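Local structure of beta-methylmalyl-CoA dehydratase (4E3E) at residues T24-T29 with T222-N227; D64-F69 with I253-R258; I71-T76 with I247-H252; V124-S129 with V161-P166; R311-A316 with F325-A330. The protein catalyses the reversible dehydration of beta-methylmalyl-CoA to mesaconyl-CoA in the glyoxylate assimilation cycle, which regenerates acetyl-CoA and yields pyruvate. All coordinates share one frame; numbering follows the deposited sequence.

Contact 1: residues T24-T29 with T222-N227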
# COMPACT_ATOMS: atom_id res chain seq x y z
N THR A 24 -16.92 -14.11 -0.35
CA THR A 24 -16.03 -13.09 -0.83
C THR A 24 -15.19 -13.39 -2.03
O THR A 24 -14.01 -13.38 -1.97
CB THR A 24 -15.07 -12.66 0.28
OG1 THR A 24 -15.74 -12.75 1.51
CG2 THR A 24 -14.62 -11.28 0.08
N PRO A 25 -15.83 -13.62 -3.14
CA PRO A 25 -15.13 -13.72 -4.40
C PRO A 25 -14.41 -12.42 -4.69
O PRO A 25 -14.84 -11.38 -4.30
CB PRO A 25 -16.24 -13.94 -5.40
CG PRO A 25 -17.44 -13.43 -4.77
CD PRO A 25 -17.27 -13.60 -3.31
N ARG A 26 -13.24 -12.52 -5.29
CA ARG A 26 -12.35 -11.41 -5.36
C ARG A 26 -11.82 -11.09 -6.73
O ARG A 26 -11.08 -11.85 -7.26
CB ARG A 26 -11.18 -11.74 -4.45
CG ARG A 26 -10.08 -10.74 -4.47
CD ARG A 26 -10.43 -9.55 -3.63
NE ARG A 26 -9.28 -9.04 -2.93
CZ ARG A 26 -8.32 -8.37 -3.50
NH1 ARG A 26 -8.39 -8.11 -4.78
NH2 ARG A 26 -7.31 -7.95 -2.80
N THR A 27 -12.14 -9.92 -7.23
CA THR A 27 -11.57 -9.41 -8.48
C THR A 27 -10.16 -8.91 -8.19
O THR A 27 -9.95 -8.12 -7.26
CB THR A 27 -12.41 -8.27 -9.07
OG1 THR A 27 -13.72 -8.76 -9.33
CG2 THR A 27 -11.80 -7.75 -10.38
N ILE A 28 -9.20 -9.40 -8.97
CA ILE A 28 -7.80 -9.03 -8.76
C ILE A 28 -7.41 -7.95 -9.76
O ILE A 28 -7.65 -8.08 -10.98
CB ILE A 28 -6.88 -10.26 -8.84
CG1 ILE A 28 -7.29 -11.30 -7.78
CG2 ILE A 28 -5.42 -9.86 -8.62
CD1 ILE A 28 -6.52 -12.61 -7.88
N THR A 29 -6.86 -6.85 -9.24
CA THR A 29 -6.60 -5.69 -10.10
C THR A 29 -5.14 -5.28 -10.10
O THR A 29 -4.32 -5.80 -9.32
CB THR A 29 -7.40 -4.46 -9.64
OG1 THR A 29 -6.85 -4.00 -8.39
CG2 THR A 29 -8.86 -4.81 -9.42
N THR A 222 -1.73 -9.54 4.74
CA THR A 222 -2.80 -10.45 5.21
C THR A 222 -4.21 -9.88 4.90
O THR A 222 -5.12 -10.65 4.52
CB THR A 222 -2.61 -10.78 6.71
OG1 THR A 222 -1.25 -11.20 6.91
CG2 THR A 222 -3.57 -11.89 7.17
N ARG A 223 -4.38 -8.56 5.04
CA ARG A 223 -5.64 -7.88 4.67
C ARG A 223 -5.88 -7.88 3.17
O ARG A 223 -7.04 -7.98 2.71
CB ARG A 223 -5.70 -6.46 5.23
CG ARG A 223 -6.02 -6.41 6.72
CD ARG A 223 -5.72 -5.04 7.31
NE ARG A 223 -6.38 -4.87 8.60
CZ ARG A 223 -5.95 -4.10 9.59
NH1 ARG A 223 -4.83 -3.40 9.48
NH2 ARG A 223 -6.66 -4.05 10.72
N LEU A 224 -4.80 -7.76 2.40
CA LEU A 224 -4.91 -7.80 0.94
C LEU A 224 -5.52 -9.15 0.53
O LEU A 224 -6.32 -9.23 -0.42
CB LEU A 224 -3.54 -7.59 0.27
CG LEU A 224 -3.51 -7.63 -1.27
CD1 LEU A 224 -4.26 -6.43 -1.85
CD2 LEU A 224 -2.09 -7.68 -1.80
N TYR A 225 -5.15 -10.19 1.28
CA TYR A 225 -5.63 -11.55 1.04
C TYR A 225 -7.02 -11.78 1.64
O TYR A 225 -7.62 -12.85 1.43
CB TYR A 225 -4.63 -12.60 1.59
CG TYR A 225 -3.19 -12.34 1.14
CD1 TYR A 225 -2.91 -11.87 -0.16
CD2 TYR A 225 -2.14 -12.58 2.01
CE1 TYR A 225 -1.60 -11.61 -0.56
CE2 TYR A 225 -0.82 -12.35 1.62
CZ TYR A 225 -0.56 -11.86 0.35
OH TYR A 225 0.72 -11.63 -0.02
N GLN A 226 -7.53 -10.78 2.38
CA GLN A 226 -8.81 -10.91 3.12
C GLN A 226 -8.77 -12.19 3.99
O GLN A 226 -9.72 -12.97 4.10
CB GLN A 226 -9.99 -10.81 2.14
CG GLN A 226 -10.17 -9.38 1.59
CD GLN A 226 -11.04 -9.37 0.35
OE1 GLN A 226 -10.81 -10.16 -0.55
NE2 GLN A 226 -12.06 -8.50 0.32
N ASN A 227 -7.60 -12.39 4.59
CA ASN A 227 -7.31 -13.50 5.49
C ASN A 227 -7.55 -12.95 6.89
O ASN A 227 -6.97 -11.93 7.26
CB ASN A 227 -5.86 -13.98 5.27
CG ASN A 227 -5.36 -15.00 6.31
OD1 ASN A 227 -5.82 -15.04 7.45
ND2 ASN A 227 -4.38 -15.81 5.91
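Arg-26 reaches out of strand 19-27, outermost in the sheet of this chain, and meets the end of helix 215-224 with the rim of its guanidinium group. NH2 donates to the backbone oxygen of Leu-224 at 2.9 Å, in the plane of that carbonyl, while the methyl CD1 of Leu-224 lies 3.5 Å from NH2. Gln-226 comes in obliquely, its amide turned 78° from the guanidinium plane, and its OE1 takes a weak bond from NE of Arg-26 at 3.0 Å. The arginine chain bends at chi2 and chi3, which lets NH1 fold back onto the backbone O of Thr-27 at 2.9 Å; the salt bridge of NH1 with Asp-32 adds a charged partner. Lys-75 also donates to OE1 of Gln-226, whose NE2 is held by Ser-42 and Ser-48 of the second subunit. Beside this amide, CG2 of Thr-24 packs on NE2 at 3.8 Å. With positive phi, Gln-226 closes helix 215-224 in a Schellman motif, and the arginine grips this C-terminal end beside the second subunit.

Contact 2: residues D64-F69 with I253-R258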
# COMPACT_ATOMS: atom_id res chain seq x y z
N ASP A 64 1.11 -12.71 -10.07
CA ASP A 64 2.04 -13.61 -9.44
C ASP A 64 1.31 -14.85 -8.90
O ASP A 64 0.30 -14.73 -8.19
CB ASP A 64 2.72 -12.88 -8.26
CG ASP A 64 3.94 -13.63 -7.73
OD1 ASP A 64 5.06 -13.07 -7.82
OD2 ASP A 64 3.79 -14.77 -7.22
N SER A 65 1.85 -16.04 -9.20
CA SER A 65 1.27 -17.31 -8.74
C SER A 65 1.05 -17.32 -7.23
O SER A 65 0.05 -17.86 -6.75
CB SER A 65 2.17 -18.49 -9.11
OG SER A 65 1.95 -18.87 -10.45
N LEU A 66 1.98 -16.74 -6.48
CA LEU A 66 1.80 -16.72 -5.03
C LEU A 66 0.74 -15.72 -4.55
O LEU A 66 0.09 -15.96 -3.52
CB LEU A 66 3.13 -16.46 -4.32
CG LEU A 66 4.15 -17.57 -4.48
CD1 LEU A 66 5.36 -17.17 -3.64
CD2 LEU A 66 3.58 -18.90 -3.99
N LEU A 67 0.57 -14.62 -5.28
CA LEU A 67 -0.56 -13.71 -5.01
C LEU A 67 -1.89 -14.46 -5.22
O LEU A 67 -2.79 -14.38 -4.37
CB LEU A 67 -0.48 -12.42 -5.85
CG LEU A 67 -1.61 -11.38 -5.72
CD1 LEU A 67 -1.88 -10.99 -4.25
CD2 LEU A 67 -1.28 -10.14 -6.57
N VAL A 68 -2.00 -15.19 -6.34
CA VAL A 68 -3.12 -16.10 -6.57
C VAL A 68 -3.29 -17.08 -5.39
O VAL A 68 -4.40 -17.25 -4.86
CB VAL A 68 -2.97 -16.90 -7.88
CG1 VAL A 68 -4.06 -17.97 -7.99
CG2 VAL A 68 -3.04 -15.97 -9.10
N PHE A 69 -2.20 -17.72 -4.99
CA PHE A 69 -2.25 -18.67 -3.88
C PHE A 69 -2.80 -18.06 -2.57
O PHE A 69 -3.73 -18.64 -1.97
CB PHE A 69 -0.90 -19.34 -3.68
CG PHE A 69 -0.84 -20.27 -2.50
CD1 PHE A 69 -1.27 -21.59 -2.61
CD2 PHE A 69 -0.38 -19.81 -1.29
CE1 PHE A 69 -1.22 -22.44 -1.52
CE2 PHE A 69 -0.33 -20.66 -0.19
CZ PHE A 69 -0.76 -21.98 -0.31
N ILE A 253 5.92 -15.47 4.62
CA ILE A 253 7.29 -16.00 4.56
C ILE A 253 7.59 -16.67 3.23
O ILE A 253 8.68 -16.51 2.67
CB ILE A 253 7.58 -16.94 5.74
CG1 ILE A 253 7.19 -16.24 7.05
CG2 ILE A 253 9.04 -17.40 5.76
CD1 ILE A 253 7.84 -14.88 7.26
N ILE A 254 6.62 -17.41 2.70
CA ILE A 254 6.76 -18.03 1.39
C ILE A 254 7.04 -16.94 0.34
O ILE A 254 7.94 -17.08 -0.52
CB ILE A 254 5.53 -18.88 1.00
CG1 ILE A 254 5.40 -20.10 1.92
CG2 ILE A 254 5.62 -19.33 -0.45
CD1 ILE A 254 4.06 -20.82 1.85
N SER A 255 6.27 -15.87 0.41
CA SER A 255 6.38 -14.81 -0.59
C SER A 255 7.69 -14.02 -0.49
O SER A 255 8.27 -13.63 -1.52
CB SER A 255 5.15 -13.91 -0.53
OG SER A 255 4.11 -14.46 -1.33
N LEU A 256 8.17 -13.80 0.72
CA LEU A 256 9.48 -13.21 0.90
C LEU A 256 10.60 -14.11 0.35
O LEU A 256 11.49 -13.64 -0.37
CB LEU A 256 9.73 -12.91 2.40
CG LEU A 256 8.96 -11.72 3.02
CD1 LEU A 256 9.07 -11.71 4.54
CD2 LEU A 256 9.44 -10.37 2.47
N ALA A 257 10.56 -15.41 0.69
CA ALA A 257 11.56 -16.37 0.23
C ALA A 257 11.62 -16.39 -1.29
O ALA A 257 12.71 -16.38 -1.88
CB ALA A 257 11.28 -17.76 0.79
N ARG A 258 10.45 -16.41 -1.93
CA ARG A 258 10.40 -16.41 -3.37
C ARG A 258 11.05 -15.13 -3.92
O ARG A 258 11.86 -15.19 -4.86
CB ARG A 258 8.95 -16.57 -3.86
CG ARG A 258 8.70 -16.29 -5.34
CD ARG A 258 9.35 -17.24 -6.34
NE ARG A 258 8.81 -16.95 -7.69
CZ ARG A 258 9.35 -17.32 -8.84
NH1 ARG A 258 10.48 -18.03 -8.88
NH2 ARG A 258 8.74 -16.97 -9.97
O HOH W 1 6.05 -16.37 -7.75
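Helices 65-80 and 250-265 run antiparallel here, their local axes 179° apart in direction and 10.5 Å from each other at closest approach, with Leu-66 facing Ser-255. Leu-66 bridges the gap. Its CG stands anti to the carbonyl carbon (chi1 -66°), and both methyls beyond it reach Ile-254, while CD1 also reaches Arg-258. CD1 rests on the first carbon of the Arg-258 side chain, 3.6 Å from CB, and also meets CG2 of Ile-254 at 3.9 Å; CD2 reaches the same isoleucine methyl from slightly farther off. Leucine and isoleucine cross at about a right angle. Nearer the base of the leucine, OG of Ser-255 lies 3.7 Å from CB of Leu-66, a polar atom against carbon, but the hydroxyl is engaged by Tyr-36 and His-70.

At the start of helix 65-80, Asp-64 is the N-cap: its OD2 accepts from N of Leu-66 at 2.8 Å through the anti lone pair. The same oxygen accepts a hydrogen bond from a water, which in turn accepts from NE of Arg-258 at 2.8 Å. The guanidinium is further held by the backbone oxygen of Ala-268 and lies against the ring of Phe-44. Asp-64 and Ser-65 belong to a probable substrate-binding segment. Carboxylate and guanidinium are joined through a water, not directly, and the water bridge, together with the cap, probably steadies the aspartate beside an apolar helix interface.

Contact 3: residues I71-T76 with I247-H252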
# COMPACT_ATOMS: atom_id res chain seq x y z
N ILE A 71 -4.58 -15.38 -2.02
CA ILE A 71 -5.98 -15.00 -2.15
C ILE A 71 -6.92 -16.21 -2.05
O ILE A 71 -7.89 -16.16 -1.28
CB ILE A 71 -6.21 -14.15 -3.42
CG1 ILE A 71 -5.57 -12.76 -3.20
CG2 ILE A 71 -7.71 -14.01 -3.71
CD1 ILE A 71 -5.50 -11.90 -4.43
N VAL A 72 -6.63 -17.28 -2.79
CA VAL A 72 -7.39 -18.54 -2.71
C VAL A 72 -7.36 -19.08 -1.27
O VAL A 72 -8.42 -19.38 -0.67
CB VAL A 72 -6.88 -19.58 -3.74
CG1 VAL A 72 -7.45 -20.97 -3.46
CG2 VAL A 72 -7.27 -19.15 -5.17
N PHE A 73 -6.16 -19.15 -0.70
CA PHE A 73 -5.99 -19.56 0.71
C PHE A 73 -6.78 -18.68 1.67
O PHE A 73 -7.52 -19.20 2.53
CB PHE A 73 -4.50 -19.58 1.06
CG PHE A 73 -4.19 -20.06 2.47
CD1 PHE A 73 -4.38 -19.24 3.57
CD2 PHE A 73 -3.62 -21.33 2.67
CE1 PHE A 73 -4.03 -19.68 4.87
CE2 PHE A 73 -3.28 -21.76 3.95
CZ PHE A 73 -3.49 -20.94 5.05
N GLY A 74 -6.64 -17.37 1.54
CA GLY A 74 -7.34 -16.42 2.41
C GLY A 74 -8.85 -16.62 2.48
O GLY A 74 -9.43 -16.56 3.55
N LYS A 75 -9.49 -16.86 1.33
CA LYS A 75 -10.93 -17.13 1.28
C LYS A 75 -11.36 -18.31 2.14
O LYS A 75 -12.50 -18.34 2.63
CB LYS A 75 -11.40 -17.43 -0.15
CG LYS A 75 -10.96 -16.44 -1.20
CD LYS A 75 -11.61 -15.12 -0.95
CE LYS A 75 -10.58 -14.00 -0.85
NZ LYS A 75 -11.46 -12.91 -0.39
N THR A 76 -10.47 -19.29 2.30
CA THR A 76 -10.81 -20.53 3.01
C THR A 76 -10.66 -20.34 4.52
O THR A 76 -11.23 -21.11 5.30
CB THR A 76 -9.92 -21.73 2.60
OG1 THR A 76 -8.61 -21.64 3.21
CG2 THR A 76 -9.80 -21.83 1.10
N ILE A 247 1.61 -13.26 15.22
CA ILE A 247 2.33 -14.24 14.42
C ILE A 247 2.15 -13.88 12.96
O ILE A 247 1.03 -13.57 12.52
CB ILE A 247 1.83 -15.68 14.69
CG1 ILE A 247 2.01 -16.02 16.18
CG2 ILE A 247 2.62 -16.67 13.85
CD1 ILE A 247 1.27 -17.26 16.63
N VAL A 248 3.26 -13.89 12.23
CA VAL A 248 3.24 -13.57 10.81
C VAL A 248 2.62 -14.73 10.03
O VAL A 248 3.00 -15.89 10.22
CB VAL A 248 4.65 -13.25 10.26
CG1 VAL A 248 4.63 -13.06 8.73
CG2 VAL A 248 5.21 -12.01 10.95
N TYR A 249 1.67 -14.40 9.16
CA TYR A 249 1.12 -15.35 8.23
C TYR A 249 2.25 -16.13 7.54
O TYR A 249 3.14 -15.54 6.89
CB TYR A 249 0.30 -14.58 7.17
CG TYR A 249 -0.15 -15.38 5.98
CD1 TYR A 249 -0.71 -16.66 6.13
CD2 TYR A 249 -0.07 -14.84 4.67
CE1 TYR A 249 -1.14 -17.39 5.01
CE2 TYR A 249 -0.50 -15.57 3.57
CZ TYR A 249 -1.02 -16.84 3.74
OH TYR A 249 -1.44 -17.57 2.63
N GLY A 250 2.21 -17.45 7.68
CA GLY A 250 3.20 -18.33 7.05
C GLY A 250 3.41 -18.06 5.56
O GLY A 250 4.54 -18.10 5.06
N GLY A 251 2.34 -17.78 4.83
CA GLY A 251 2.44 -17.49 3.40
C GLY A 251 3.20 -16.20 3.10
O GLY A 251 3.75 -16.05 2.01
N HIS A 252 3.24 -15.27 4.05
CA HIS A 252 4.07 -14.06 3.93
C HIS A 252 5.52 -14.47 3.83
O HIS A 252 6.28 -13.92 3.03
CB HIS A 252 3.84 -13.13 5.11
CG HIS A 252 4.46 -11.74 4.96
ND1 HIS A 252 3.96 -10.81 4.14
CD2 HIS A 252 5.53 -11.13 5.64
CE1 HIS A 252 4.69 -9.68 4.23
NE2 HIS A 252 5.65 -9.87 5.17
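One face of the Phe-73 ring carries the hydroxyl of Tyr-249, whose OH lies 3.5 Å from CD1 and close to CG. The rings meet obliquely, with planes at 46° and centroids 5.6 Å apart, and CE1 of Phe-73 and CE1 of Tyr-249 are 3.7 Å from each other. On the tyrosine, one face is occupied by the backbone N of Gly-251, 3.3 Å above the plane and over the ring centre. Both side chains leave with CG anti to the backbone N (chi1 -177° and 170°) and slide past one another in opposite directions, which carries the phenol oxygen across the phenylalanine. That oxygen is hydrogen-bonded to ND1 of His-70, one turn before Phe-73. The side chain of Phe-73 lies about 4 Å (nearest atoms) from that of Asn-87, part of a probable substrate site. A buried phenol thus gets a polar partner and part of its cover from helix 65-80, joined through the aromatic pair and the bond to His-70 to the start of helix 250-265.

Contact 4: residues V124-S129 with V161-P166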
# COMPACT_ATOMS: atom_id res chain seq x y z
N VAL A 124 -7.08 -33.15 13.20
CA VAL A 124 -6.53 -32.78 11.90
C VAL A 124 -7.61 -32.90 10.84
O VAL A 124 -8.26 -33.94 10.72
CB VAL A 124 -5.35 -33.71 11.53
CG1 VAL A 124 -4.81 -33.38 10.14
CG2 VAL A 124 -4.27 -33.64 12.60
N VAL A 125 -7.79 -31.84 10.05
CA VAL A 125 -8.74 -31.87 8.93
C VAL A 125 -7.98 -31.64 7.63
O VAL A 125 -7.13 -30.74 7.55
CB VAL A 125 -9.92 -30.88 9.15
CG1 VAL A 125 -9.43 -29.54 9.65
CG2 VAL A 125 -10.80 -30.70 7.90
N TYR A 126 -8.24 -32.49 6.65
CA TYR A 126 -7.63 -32.40 5.33
C TYR A 126 -8.68 -31.83 4.43
O TYR A 126 -9.82 -32.33 4.42
CB TYR A 126 -7.24 -33.79 4.80
CG TYR A 126 -6.17 -34.47 5.62
CD1 TYR A 126 -6.48 -35.05 6.85
CD2 TYR A 126 -4.85 -34.53 5.17
CE1 TYR A 126 -5.50 -35.67 7.61
CE2 TYR A 126 -3.86 -35.15 5.93
CZ TYR A 126 -4.19 -35.72 7.15
OH TYR A 126 -3.23 -36.33 7.91
N VAL A 127 -8.31 -30.79 3.68
CA VAL A 127 -9.21 -30.17 2.70
C VAL A 127 -8.61 -30.11 1.30
O VAL A 127 -7.40 -29.95 1.15
CB VAL A 127 -9.66 -28.74 3.13
CG1 VAL A 127 -10.47 -28.79 4.43
CG2 VAL A 127 -8.47 -27.79 3.24
N HIS A 128 -9.46 -30.27 0.29
CA HIS A 128 -9.08 -30.00 -1.08
C HIS A 128 -9.71 -28.68 -1.42
O HIS A 128 -10.94 -28.59 -1.51
CB HIS A 128 -9.59 -31.13 -1.99
CG HIS A 128 -9.22 -30.96 -3.45
ND1 HIS A 128 -10.06 -31.29 -4.45
CD2 HIS A 128 -8.06 -30.50 -4.06
CE1 HIS A 128 -9.48 -31.06 -5.64
NE2 HIS A 128 -8.25 -30.57 -5.40
N SER A 129 -8.89 -27.64 -1.59
CA SER A 129 -9.39 -26.30 -1.96
C SER A 129 -9.16 -26.01 -3.44
O SER A 129 -8.09 -26.30 -3.99
CB SER A 129 -8.72 -25.21 -1.12
OG SER A 129 -9.05 -25.36 0.24
N VAL A 161 -10.22 -40.86 8.75
CA VAL A 161 -9.97 -41.04 7.32
C VAL A 161 -8.85 -40.10 6.92
O VAL A 161 -8.98 -38.88 7.02
CB VAL A 161 -11.22 -40.76 6.46
CG1 VAL A 161 -10.88 -40.83 4.97
CG2 VAL A 161 -12.34 -41.74 6.79
N VAL A 162 -7.73 -40.68 6.49
CA VAL A 162 -6.57 -39.91 6.07
C VAL A 162 -6.31 -40.18 4.59
O VAL A 162 -6.12 -41.34 4.20
CB VAL A 162 -5.32 -40.27 6.91
CG1 VAL A 162 -4.10 -39.47 6.45
CG2 VAL A 162 -5.59 -40.05 8.39
N PRO A 163 -6.34 -39.13 3.75
CA PRO A 163 -6.19 -39.40 2.32
C PRO A 163 -4.74 -39.71 1.96
O PRO A 163 -3.82 -39.35 2.71
CB PRO A 163 -6.63 -38.08 1.68
CG PRO A 163 -6.27 -37.04 2.69
CD PRO A 163 -6.41 -37.69 4.04
N ASP A 164 -4.53 -40.40 0.83
CA ASP A 164 -3.20 -40.54 0.27
C ASP A 164 -2.82 -39.18 -0.29
O ASP A 164 -3.64 -38.52 -0.93
CB ASP A 164 -3.17 -41.59 -0.85
CG ASP A 164 -3.57 -42.98 -0.36
OD1 ASP A 164 -3.24 -43.35 0.79
OD2 ASP A 164 -4.22 -43.70 -1.15
N LEU A 165 -1.59 -38.75 -0.02
CA LEU A 165 -1.13 -37.42 -0.42
C LEU A 165 -0.05 -37.57 -1.49
O LEU A 165 0.88 -38.35 -1.31
CB LEU A 165 -0.57 -36.66 0.79
CG LEU A 165 -1.56 -36.37 1.93
CD1 LEU A 165 -0.81 -35.97 3.19
CD2 LEU A 165 -2.56 -35.29 1.54
N PRO A 166 -0.18 -36.86 -2.62
CA PRO A 166 0.87 -36.94 -3.63
C PRO A 166 2.16 -36.30 -3.11
O PRO A 166 2.11 -35.31 -2.41
CB PRO A 166 0.31 -36.13 -4.80
CG PRO A 166 -0.69 -35.20 -4.19
CD PRO A 166 -1.29 -35.98 -3.04
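Pro-163 sets its CD-CG edge over one face of Tyr-126, and this is the tight part of the contact. CD of the proline sits 3.7 Å from the ring centroid, only 16° off the normal, a CH-pi interaction displaced toward the rim on the CG side of the ring; CD to CG of the tyrosine is 3.6 Å. CG of Pro-163 spreads over the same region, close to CD2, and Ile-112 touches the proline too. The tyrosine leaves strand 122-132 with its ring anti to the carbonyl carbon (chi1 -64°), and Trp-145 of the neighbouring strand stacks with it.

Toward the outside the packing thins. Val-162, exposed to solvent, offers a single methyl: its CG1 touches the phenol end obliquely, 3.6 Å from OH and 3.8 Å from CZ of Tyr-126. Leu-165 reaches the ring at its edge, near the plane, with CD1 4.2 Å from CE2 of Tyr-126, and its side chain also packs on Trp-145. The chain 161-166 is neither helix nor strand, and none of its contacts with 124-129 is a hydrogen bond; it crosses the outer side of the hot dog sheet, away from helix 65-80, which lies against the other face at Val-127. Between these segments the attraction is dispersion and CH-pi, focused on one ring, with proline carbons meeting the pi cloud while the exposed valine and the leucine add contacts at its margins.

Contact 5: residues R311-A316 with F325-A330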
# COMPACT_ATOMS: atom_id res chain seq x y z
N ARG A 311 12.55 -28.78 -9.72
CA ARG A 311 11.95 -28.96 -8.42
C ARG A 311 12.92 -28.32 -7.44
O ARG A 311 14.10 -28.69 -7.40
CB ARG A 311 11.71 -30.43 -8.08
CG ARG A 311 10.98 -30.62 -6.75
CD ARG A 311 10.71 -32.09 -6.43
NE ARG A 311 9.90 -32.24 -5.22
CZ ARG A 311 9.32 -33.37 -4.83
NH1 ARG A 311 9.45 -34.49 -5.54
NH2 ARG A 311 8.60 -33.40 -3.71
N VAL A 312 12.42 -27.35 -6.67
CA VAL A 312 13.26 -26.53 -5.81
C VAL A 312 12.78 -26.64 -4.38
O VAL A 312 11.57 -26.64 -4.12
CB VAL A 312 13.22 -25.04 -6.25
CG1 VAL A 312 14.09 -24.15 -5.36
CG2 VAL A 312 13.62 -24.90 -7.73
N ARG A 313 13.73 -26.77 -3.45
CA ARG A 313 13.45 -26.53 -2.04
C ARG A 313 14.03 -25.17 -1.67
O ARG A 313 15.24 -24.95 -1.80
CB ARG A 313 14.08 -27.59 -1.14
CG ARG A 313 13.75 -27.39 0.34
CD ARG A 313 14.51 -28.33 1.30
NE ARG A 313 14.46 -29.74 0.88
CZ ARG A 313 13.37 -30.51 0.92
NH1 ARG A 313 12.21 -30.05 1.38
NH2 ARG A 313 13.45 -31.77 0.48
N THR A 314 13.18 -24.25 -1.21
CA THR A 314 13.69 -23.02 -0.61
C THR A 314 13.44 -23.07 0.89
O THR A 314 12.32 -23.33 1.34
CB THR A 314 13.08 -21.77 -1.24
OG1 THR A 314 13.34 -21.79 -2.67
CG2 THR A 314 13.69 -20.52 -0.63
N VAL A 315 14.50 -22.83 1.65
CA VAL A 315 14.43 -22.84 3.10
C VAL A 315 14.61 -21.41 3.58
O VAL A 315 15.60 -20.76 3.21
CB VAL A 315 15.55 -23.72 3.68
CG1 VAL A 315 15.54 -23.69 5.20
CG2 VAL A 315 15.40 -25.16 3.18
N ALA A 316 13.67 -20.90 4.38
CA ALA A 316 13.82 -19.56 4.97
C ALA A 316 14.27 -19.69 6.42
O ALA A 316 13.81 -20.57 7.16
CB ALA A 316 12.53 -18.75 4.87
N PHE A 325 23.54 -22.99 4.97
CA PHE A 325 22.45 -23.88 4.59
C PHE A 325 21.86 -24.65 5.79
O PHE A 325 21.84 -25.88 5.78
CB PHE A 325 22.89 -24.83 3.46
CG PHE A 325 23.64 -24.14 2.35
CD1 PHE A 325 23.00 -23.19 1.55
CD2 PHE A 325 24.98 -24.46 2.09
CE1 PHE A 325 23.69 -22.55 0.53
CE2 PHE A 325 25.67 -23.82 1.07
CZ PHE A 325 25.03 -22.87 0.28
N PRO A 326 21.37 -23.92 6.81
CA PRO A 326 20.77 -24.60 7.96
C PRO A 326 19.54 -25.39 7.52
O PRO A 326 18.76 -24.91 6.67
CB PRO A 326 20.35 -23.45 8.90
CG PRO A 326 21.02 -22.23 8.38
CD PRO A 326 21.19 -22.45 6.91
N TYR A 327 19.36 -26.60 8.07
CA TYR A 327 18.22 -27.42 7.70
C TYR A 327 17.73 -28.28 8.87
O TYR A 327 16.98 -27.79 9.72
CB TYR A 327 18.52 -28.24 6.43
CG TYR A 327 17.28 -28.85 5.81
CD1 TYR A 327 16.14 -28.08 5.57
CD2 TYR A 327 17.23 -30.20 5.47
CE1 TYR A 327 15.00 -28.63 5.01
CE2 TYR A 327 16.09 -30.77 4.90
CZ TYR A 327 14.98 -29.97 4.68
OH TYR A 327 13.84 -30.52 4.12
N ARG A 328 18.15 -29.55 8.92
CA ARG A 328 17.75 -30.45 10.00
C ARG A 328 18.95 -31.14 10.60
O ARG A 328 19.08 -32.36 10.49
CB ARG A 328 16.78 -31.52 9.50
CG ARG A 328 15.70 -31.04 8.56
CD ARG A 328 15.03 -32.22 7.90
NE ARG A 328 13.93 -32.72 8.72
CZ ARG A 328 12.81 -33.22 8.22
NH1 ARG A 328 12.63 -33.28 6.91
NH2 ARG A 328 11.86 -33.65 9.04
N ASP A 329 19.83 -30.38 11.25
CA ASP A 329 20.97 -31.00 11.92
C ASP A 329 20.48 -31.98 12.99
O ASP A 329 20.89 -33.14 13.01
CB ASP A 329 21.92 -29.97 12.53
CG ASP A 329 23.19 -30.61 13.09
OD1 ASP A 329 24.25 -30.50 12.45
OD2 ASP A 329 23.12 -31.24 14.18
N ALA A 330 19.59 -31.50 13.85
CA ALA A 330 19.08 -32.28 14.96
C ALA A 330 18.20 -33.47 14.51
O ALA A 330 16.98 -33.41 14.60
CB ALA A 330 18.34 -31.38 15.94
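The hydroxyl of Tyr-327 stands over one face of the Arg-313 guanidinium, 3.1 Å above its plane and toward the rim. OH is 3.2 Å from NH1 of Arg-313, but the angle is too poor for a hydrogen bond. The ring and guanidinium planes differ by 35°, and CD of the arginine lies 3.8 Å from CE1 of Tyr-327. Two residues along the strand, Val-315 supplies two methyls: CG2 packs on CD1 of the tyrosine at 3.8 Å, while CG1 meets the backbone oxygen of Pro-326 at 3.7 Å. The arginine chain runs extended and then bends at chi3 (-49°), which swings the guanidinium across the phenol. Farther out, Asp-341 of strand 338-349 organises both polar ends, with OD1 in a salt bridge to NH1 of Arg-313 and OD2 hydrogen-bonded to OH of Tyr-327. Pro-326 O is likewise occupied, by NE1 of Trp-292. The arginine and tyrosine are therefore joined less by each other than by a shared carboxylate, which would also offset the positive charge.

How the contacts relate
Contacts 1, 2 and 3 are buried, while contacts 4 and 5 are partly buried where irregular chain covers strands 122-132 and 307-318. Contacts 2 and 3 use the same two helices, 65-80 and 250-265, one through a leucine and a water bridge, the other through an aromatic pair. Contact 1 joins them: Lys-75 of the 71-76 segment donates to Thr-24 O, and Tyr-225 packs on Leu-67. Contacts 4 and 5 lie on strands of the same sheet, their centres about 25 Å apart, and each centres on a tyrosine, apolar in contact 4 and tied to charge in contact 5. Ile-253 and Ala-257 of contact 2 pack on Ala-316 and Thr-314 of contact 5.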